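PDB 4RKS: mevalonate 3-kinase from Thermoplasma acidophilum, which phosphorylates (R)-mevalonate at its 3-hydroxyl with ATP, a step of the alternative mevalonate pathway to isoprenoids found in extreme acidophiles. Local coordinates for residues 268-277 with 291-299. Sequence-based numbering, arbitrary orientation.
With MEV ((R)-mevalonate), chain C; SO4 (sulfate ion), chain E; SO4 (sulfate ion), chain D.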
ATOM      1  N   VAL A 268       8.792  -8.856 -13.262  1.00 34.71           N
ATOM      2  CA  VAL A 268       7.418  -8.477 -13.001  1.00 32.12           C
ATOM      3  C   VAL A 268       6.703  -8.004 -14.271  1.00 34.52           C
ATOM      4  O   VAL A 268       5.520  -8.276 -14.449  1.00 27.85           O
ATOM      5  CB  VAL A 268       7.342  -7.360 -11.944  1.00 31.83           C
ATOM      6  CG1 VAL A 268       5.900  -6.941 -11.713  1.00 24.02           C
ATOM      7  CG2 VAL A 268       7.982  -7.816 -10.645  1.00 30.12           C
ATOM      8  N   ILE A 269       7.416  -7.288 -15.142  1.00 29.86           N
ATOM      9  CA  ILE A 269       6.781  -6.755 -16.343  1.00 33.58           C
ATOM     10  C   ILE A 269       6.872  -7.787 -17.463  1.00 36.10           C
ATOM     11  O   ILE A 269       7.911  -7.950 -18.107  1.00 31.90           O
ATOM     12  CB  ILE A 269       7.408  -5.421 -16.787  1.00 34.40           C
ATOM     13  CG1 ILE A 269       7.326  -4.402 -15.651  1.00 33.10           C
ATOM     14  CG2 ILE A 269       6.674  -4.868 -17.995  1.00 35.86           C
ATOM     15  CD1 ILE A 269       8.014  -3.084 -15.947  1.00 36.64           C
ATOM     16  N   ARG A 270       5.766  -8.496 -17.657  1.00 36.46           N
ATOM     17  CA  ARG A 270       5.665  -9.603 -18.595  1.00 37.70           C
ATOM     18  C   ARG A 270       5.317  -9.083 -19.990  1.00 42.90           C
ATOM     19  O   ARG A 270       5.131  -7.878 -20.172  1.00 40.69           O
ATOM     20  CB  ARG A 270       4.621 -10.605 -18.094  1.00 37.26           C
ATOM     21  CG  ARG A 270       4.921 -11.158 -16.688  1.00 34.92           C
ATOM     22  CD  ARG A 270       6.083 -12.156 -16.694  1.00 40.69           C
ATOM     23  NE  ARG A 270       5.788 -13.307 -17.550  1.00 47.78           N
ATOM     24  CZ  ARG A 270       5.084 -14.373 -17.169  1.00 49.82           C
ATOM     25  NH1 ARG A 270       4.609 -14.449 -15.933  1.00 42.78           N
ATOM     26  NH2 ARG A 270       4.852 -15.367 -18.025  1.00 50.45           N
ATOM     27  N   GLU A 271       5.222  -9.986 -20.968  1.00 41.22           N
ATOM     28  CA  GLU A 271       5.151  -9.592 -22.379  1.00 40.93           C
ATOM     29  C   GLU A 271       3.999  -8.648 -22.723  1.00 39.09           C
ATOM     30  O   GLU A 271       4.221  -7.601 -23.331  1.00 41.55           O
ATOM     31  CB  GLU A 271       5.065 -10.830 -23.282  1.00 50.02           C
ATOM     32  CG  GLU A 271       4.952 -10.471 -24.759  1.00 54.68           C
ATOM     33  CD  GLU A 271       4.919 -11.684 -25.673  1.00 56.17           C
ATOM     34  OE1 GLU A 271       3.808 -12.101 -26.071  1.00 52.88           O
ATOM     35  OE2 GLU A 271       6.007 -12.207 -26.003  1.00 57.43           O
ATOM     36  N   ASN A 272       2.775  -9.013 -22.353  1.00 38.74           N
ATOM     37  CA  ASN A 272       1.625  -8.168 -22.666  1.00 36.04           C
ATOM     38  C   ASN A 272       1.628  -6.874 -21.852  1.00 41.13           C
ATOM     39  O   ASN A 272       1.038  -5.864 -22.267  1.00 37.17           O
ATOM     40  CB  ASN A 272       0.316  -8.929 -22.442  1.00 44.36           C
ATOM     41  CG  ASN A 272       0.106 -10.036 -23.459  1.00 49.26           C
ATOM     42  OD1 ASN A 272       0.743 -10.053 -24.508  1.00 47.20           O
ATOM     43  ND2 ASN A 272      -0.788 -10.966 -23.148  1.00 51.80           N
ATOM     44  N   MET A 273       2.289  -6.907 -20.696  1.00 38.10           N
ATOM     45  CA  MET A 273       2.454  -5.698 -19.891  1.00 37.27           C
ATOM     46  C   MET A 273       3.392  -4.724 -20.604  1.00 40.14           C
ATOM     47  O   MET A 273       3.130  -3.523 -20.659  1.00 44.26           O
ATOM     48  CB  MET A 273       2.985  -6.036 -18.495  1.00 33.72           C
ATOM     49  CG  MET A 273       1.967  -6.728 -17.617  1.00 28.27           C
ATOM     50  SD  MET A 273       2.659  -7.340 -16.073  1.00 36.00           S
ATOM     51  CE  MET A 273       2.872  -5.809 -15.139  1.00 32.09           C
ATOM     52  N   GLN A 274       4.469  -5.253 -21.173  1.00 37.35           N
ATOM     53  CA  GLN A 274       5.425  -4.423 -21.893  1.00 40.43           C
ATOM     54  C   GLN A 274       4.800  -3.864 -23.178  1.00 37.77           C
ATOM     55  O   GLN A 274       5.096  -2.739 -23.578  1.00 38.29           O
ATOM     56  CB  GLN A 274       6.705  -5.214 -22.197  1.00 44.98           C
ATOM     57  CG  GLN A 274       7.802  -4.409 -22.905  1.00 55.46           C
ATOM     58  CD  GLN A 274       8.051  -3.027 -22.282  1.00 63.05           C
ATOM     59  OE1 GLN A 274       8.347  -2.909 -21.088  1.00 65.19           O
ATOM     60  NE2 GLN A 274       7.931  -1.978 -23.096  1.00 59.99           N
ATOM     61  N   LYS A 275       3.924  -4.635 -23.817  1.00 38.69           N
ATOM     62  CA  LYS A 275       3.236  -4.136 -25.010  1.00 41.52           C
ATOM     63  C   LYS A 275       2.340  -2.943 -24.675  1.00 42.00           C
ATOM     64  O   LYS A 275       2.282  -1.974 -25.438  1.00 40.53           O
ATOM     65  CB  LYS A 275       2.406  -5.241 -25.675  1.00 40.86           C
ATOM     66  CG  LYS A 275       3.217  -6.286 -26.433  1.00 46.07           C
ATOM     67  CD  LYS A 275       2.298  -7.356 -27.024  1.00 53.15           C
ATOM     68  CE  LYS A 275       3.088  -8.457 -27.721  1.00 55.32           C
ATOM     69  NZ  LYS A 275       2.228  -9.633 -28.031  1.00 58.31           N
ATOM     70  N   LEU A 276       1.634  -3.013 -23.546  1.00 37.67           N
ATOM     71  CA  LEU A 276       0.777  -1.903 -23.133  1.00 39.92           C
ATOM     72  C   LEU A 276       1.619  -0.657 -22.875  1.00 38.54           C
ATOM     73  O   LEU A 276       1.285   0.438 -23.327  1.00 40.30           O
ATOM     74  CB  LEU A 276      -0.035  -2.257 -21.888  1.00 38.83           C
ATOM     75  CG  LEU A 276      -0.857  -1.111 -21.270  1.00 37.95           C
ATOM     76  CD1 LEU A 276      -1.972  -0.625 -22.206  1.00 35.18           C
ATOM     77  CD2 LEU A 276      -1.439  -1.504 -19.919  1.00 26.21           C
ATOM     78  N   ILE A 277       2.715  -0.839 -22.150  1.00 39.59           N
ATOM     79  CA  ILE A 277       3.644   0.245 -21.849  1.00 33.13           C
ATOM     80  C   ILE A 277       4.160   0.932 -23.115  1.00 37.85           C
ATOM     81  O   ILE A 277       4.277   2.159 -23.158  1.00 38.17           O
ATOM     82  CB  ILE A 277       4.839  -0.272 -21.024  1.00 28.96           C
ATOM     83  CG1 ILE A 277       4.360  -0.779 -19.661  1.00 33.01           C
ATOM     84  CG2 ILE A 277       5.881   0.815 -20.845  1.00 30.38           C
ATOM     85  CD1 ILE A 277       5.480  -1.231 -18.732  1.00 37.31           C
ATOM     86  N   TYR A 291       3.055   5.878 -16.007  1.00 22.87           N
ATOM     87  CA  TYR A 291       2.650   4.591 -15.440  1.00 22.53           C
ATOM     88  C   TYR A 291       3.542   4.141 -14.284  1.00 22.24           C
ATOM     89  O   TYR A 291       4.679   4.569 -14.170  1.00 23.65           O
ATOM     90  CB  TYR A 291       2.645   3.499 -16.516  1.00 27.82           C
ATOM     91  CG  TYR A 291       4.022   2.979 -16.839  1.00 31.26           C
ATOM     92  CD1 TYR A 291       4.800   3.592 -17.814  1.00 29.76           C
ATOM     93  CD2 TYR A 291       4.547   1.880 -16.174  1.00 26.87           C
ATOM     94  CE1 TYR A 291       6.059   3.129 -18.108  1.00 33.11           C
ATOM     95  CE2 TYR A 291       5.807   1.412 -16.462  1.00 30.25           C
ATOM     96  CZ  TYR A 291       6.559   2.039 -17.426  1.00 29.42           C
ATOM     97  OH  TYR A 291       7.814   1.571 -17.717  1.00 33.17           O
ATOM     98  N   ILE A 292       2.999   3.246 -13.459  1.00 28.29           N
ATOM     99  CA  ILE A 292       3.698   2.612 -12.337  1.00 26.90           C
ATOM    100  C   ILE A 292       3.472   1.094 -12.388  1.00 26.40           C
ATOM    101  O   ILE A 292       2.375   0.649 -12.712  1.00 22.74           O
ATOM    102  CB  ILE A 292       3.195   3.158 -10.975  1.00 22.95           C
ATOM    103  CG1 ILE A 292       3.528   4.642 -10.818  1.00 20.71           C
ATOM    104  CG2 ILE A 292       3.764   2.345  -9.785  1.00 22.52           C
ATOM    105  CD1 ILE A 292       2.779   5.304  -9.680  1.00 20.07           C
ATOM    106  N   VAL A 293       4.505   0.307 -12.081  1.00 26.37           N
ATOM    107  CA  VAL A 293       4.344  -1.127 -11.839  1.00 28.30           C
ATOM    108  C   VAL A 293       4.952  -1.441 -10.476  1.00 28.71           C
ATOM    109  O   VAL A 293       6.110  -1.109 -10.244  1.00 24.90           O
ATOM    110  CB  VAL A 293       5.041  -1.989 -12.928  1.00 33.89           C
ATOM    111  CG1 VAL A 293       4.885  -3.475 -12.626  1.00 24.65           C
ATOM    112  CG2 VAL A 293       4.515  -1.635 -14.331  1.00 28.22           C
ATOM    113  N   THR A 294       4.193  -2.059  -9.573  1.00 29.02           N
ATOM    114  CA  THR A 294       4.746  -2.393  -8.257  1.00 28.86           C
ATOM    115  C   THR A 294       5.208  -3.855  -8.252  1.00 29.98           C
ATOM    116  O   THR A 294       6.121  -4.200  -8.981  1.00 29.80           O
ATOM    117  CB  THR A 294       3.728  -2.116  -7.109  1.00 20.32           C
ATOM    118  OG1 THR A 294       2.535  -2.899  -7.295  1.00 20.65           O
ATOM    119  CG2 THR A 294       3.345  -0.641  -7.093  1.00 26.02           C
ATOM    120  N   GLY A 295       4.586  -4.718  -7.456  1.00 31.32           N
ATOM    121  CA  GLY A 295       5.031  -6.105  -7.384  1.00 29.66           C
ATOM    122  C   GLY A 295       4.134  -7.089  -8.120  1.00 30.38           C
ATOM    123  O   GLY A 295       4.557  -8.178  -8.477  1.00 30.67           O
ATOM    124  N   GLY A 296       2.886  -6.703  -8.345  1.00 29.28           N
ATOM    125  CA  GLY A 296       1.929  -7.579  -8.988  1.00 32.34           C
ATOM    126  C   GLY A 296       1.861  -7.366 -10.487  1.00 33.77           C
ATOM    127  O   GLY A 296       2.579  -6.542 -11.050  1.00 37.68           O
ATOM    128  N   SER A 297       0.995  -8.120 -11.144  1.00 31.10           N
ATOM    129  CA  SER A 297       0.890  -8.050 -12.596  1.00 31.01           C
ATOM    130  C   SER A 297      -0.059  -6.942 -13.034  1.00 33.35           C
ATOM    131  O   SER A 297      -0.945  -7.157 -13.857  1.00 34.01           O
ATOM    132  CB  SER A 297       0.426  -9.399 -13.152  1.00 36.25           C
ATOM    133  OG  SER A 297       1.303 -10.426 -12.728  1.00 40.67           O
ATOM    134  N   ASN A 298       0.134  -5.752 -12.478  1.00 35.17           N
ATOM    135  CA  ASN A 298      -0.710  -4.626 -12.821  1.00 32.49           C
ATOM    136  C   ASN A 298       0.101  -3.471 -13.384  1.00 29.33           C
ATOM    137  O   ASN A 298       1.265  -3.272 -13.019  1.00 28.20           O
ATOM    138  CB  ASN A 298      -1.511  -4.179 -11.599  1.00 33.13           C
ATOM    139  CG  ASN A 298      -2.232  -5.327 -10.930  1.00 34.80           C
ATOM    140  OD1 ASN A 298      -3.195  -5.856 -11.472  1.00 28.04           O
ATOM    141  ND2 ASN A 298      -1.765  -5.722  -9.746  1.00 35.57           N
ATOM    142  N   VAL A 299      -0.509  -2.737 -14.309  1.00 30.62           N
ATOM    143  CA  VAL A 299       0.060  -1.488 -14.789  1.00 30.45           C
ATOM    144  C   VAL A 299      -0.882  -0.355 -14.427  1.00 28.13           C
ATOM    145  O   VAL A 299      -2.032  -0.308 -14.896  1.00 27.33           O
ATOM    146  CB  VAL A 299       0.300  -1.501 -16.309  1.00 31.07           C
ATOM    147  CG1 VAL A 299       0.800  -0.135 -16.778  1.00 27.56           C
ATOM    148  CG2 VAL A 299       1.276  -2.595 -16.677  1.00 32.45           C
TER
HETATM  149  C8  MEV C 401       5.928  -3.040  -0.888  1.00 46.73           C
HETATM  150  O8  MEV C 401       6.154  -3.766   0.305  1.00 54.93           O
HETATM  151  C2  MEV C 401       6.519  -3.832  -2.034  1.00 31.79           C
HETATM  152  C3  MEV C 401       6.112  -3.429  -3.442  1.00 31.76           C
HETATM  153  O7  MEV C 401       4.722  -3.291  -3.587  1.00 36.31           O
HETATM  154  C4  MEV C 401       6.772  -2.122  -3.848  1.00 31.33           C
HETATM  155  C5  MEV C 401       6.026  -0.891  -3.369  1.00 28.97           C
HETATM  156  O3  MEV C 401       4.771  -0.778  -3.513  1.00 27.62           O
HETATM  157  O4  MEV C 401       6.665   0.024  -2.797  1.00 31.08           O
HETATM  158  C6  MEV C 401       6.579  -4.537  -4.360  1.00 31.12           C
HETATM  159  S   SO4 E 403       7.513 -12.820 -20.752  1.00103.13           S
HETATM  160  O1  SO4 E 403       8.427 -11.684 -20.847  1.00103.09           O
HETATM  161  O2  SO4 E 403       7.928 -13.673 -19.642  1.00104.47           O
HETATM  162  O3  SO4 E 403       6.152 -12.343 -20.525  1.00100.44           O
HETATM  163  O4  SO4 E 403       7.542 -13.583 -21.998  1.00105.70           O
HETATM  164  S   SO4 D 402       2.004 -17.425 -15.823  1.00 93.14           S
HETATM  165  O1  SO4 D 402       3.023 -17.448 -16.870  1.00 91.52           O
HETATM  166  O2  SO4 D 402       2.530 -16.715 -14.665  1.00 92.88           O
HETATM  167  O3  SO4 D 402       0.804 -16.751 -16.316  1.00 95.04           O
HETATM  168  O4  SO4 D 402       1.662 -18.790 -15.433  1.00 96.08           O
HETATM  169  O   HOH W   1       4.171 -10.113 -12.841  1.00 36.24           O
HETATM  170  O   HOH W   2       9.100  -1.006 -18.602  1.00 48.02           O
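In the C-terminal domain of this GHMP-family kinase, helix 271-283 and the loop leading into it pack on the antiparallel hairpin of strands 289-292 and 298-304, whose glycine-bearing turn also borders the mevalonate pocket; Val268, Met273 and Ile277 meet Val293, Val299 and Tyr291 there. No direct hydrogen bond joins the two segments; apolar side chains carry most of the contact, aided by one bridging water. Ile277 crosses the Tyr291 ring at about a right angle: its CG1 forms a CH-pi contact over one face, 4.2 Å from the ring centroid, and its CD1 lies 3.5 Å from Tyr291 CE2. The flexible thioether of Met273 bends at its last torsion (chi3 74°), which swings CE in among Val293, Val299 and the turn; CE is 3.9 Å from Val299 CG2. Leu276 CD2 meets Val299 at CB and CG1. Slim, beta-branched Val268 suits the turn itself: CG1, anti to the backbone N (chi1 178°), reaches Val293 CG1 and comes within 3.4 Å of Gly296 O. Beyond that turn lies the substrate, and Gly295, with no side chain, lets its N come within 3.7 Å of mevalonate C6. Before the helix, Arg270 takes the N-cap position; its long, bent, positively charged chain meets two sulfates, probably from the crystallisation liquor, edge-on. NE donates to two oxygens of one, which also accepts a bond from Glu271 N, while NH2 points almost straight at O1 of the other, 3.0 Å away. A leucine here would probably leave both sulfates without their guanidinium partner. Buried Ser297 OG bonds to Tyr202 O, and the bridging water donates to Ser297 OG and, at 2.8 Å, to Val268 O.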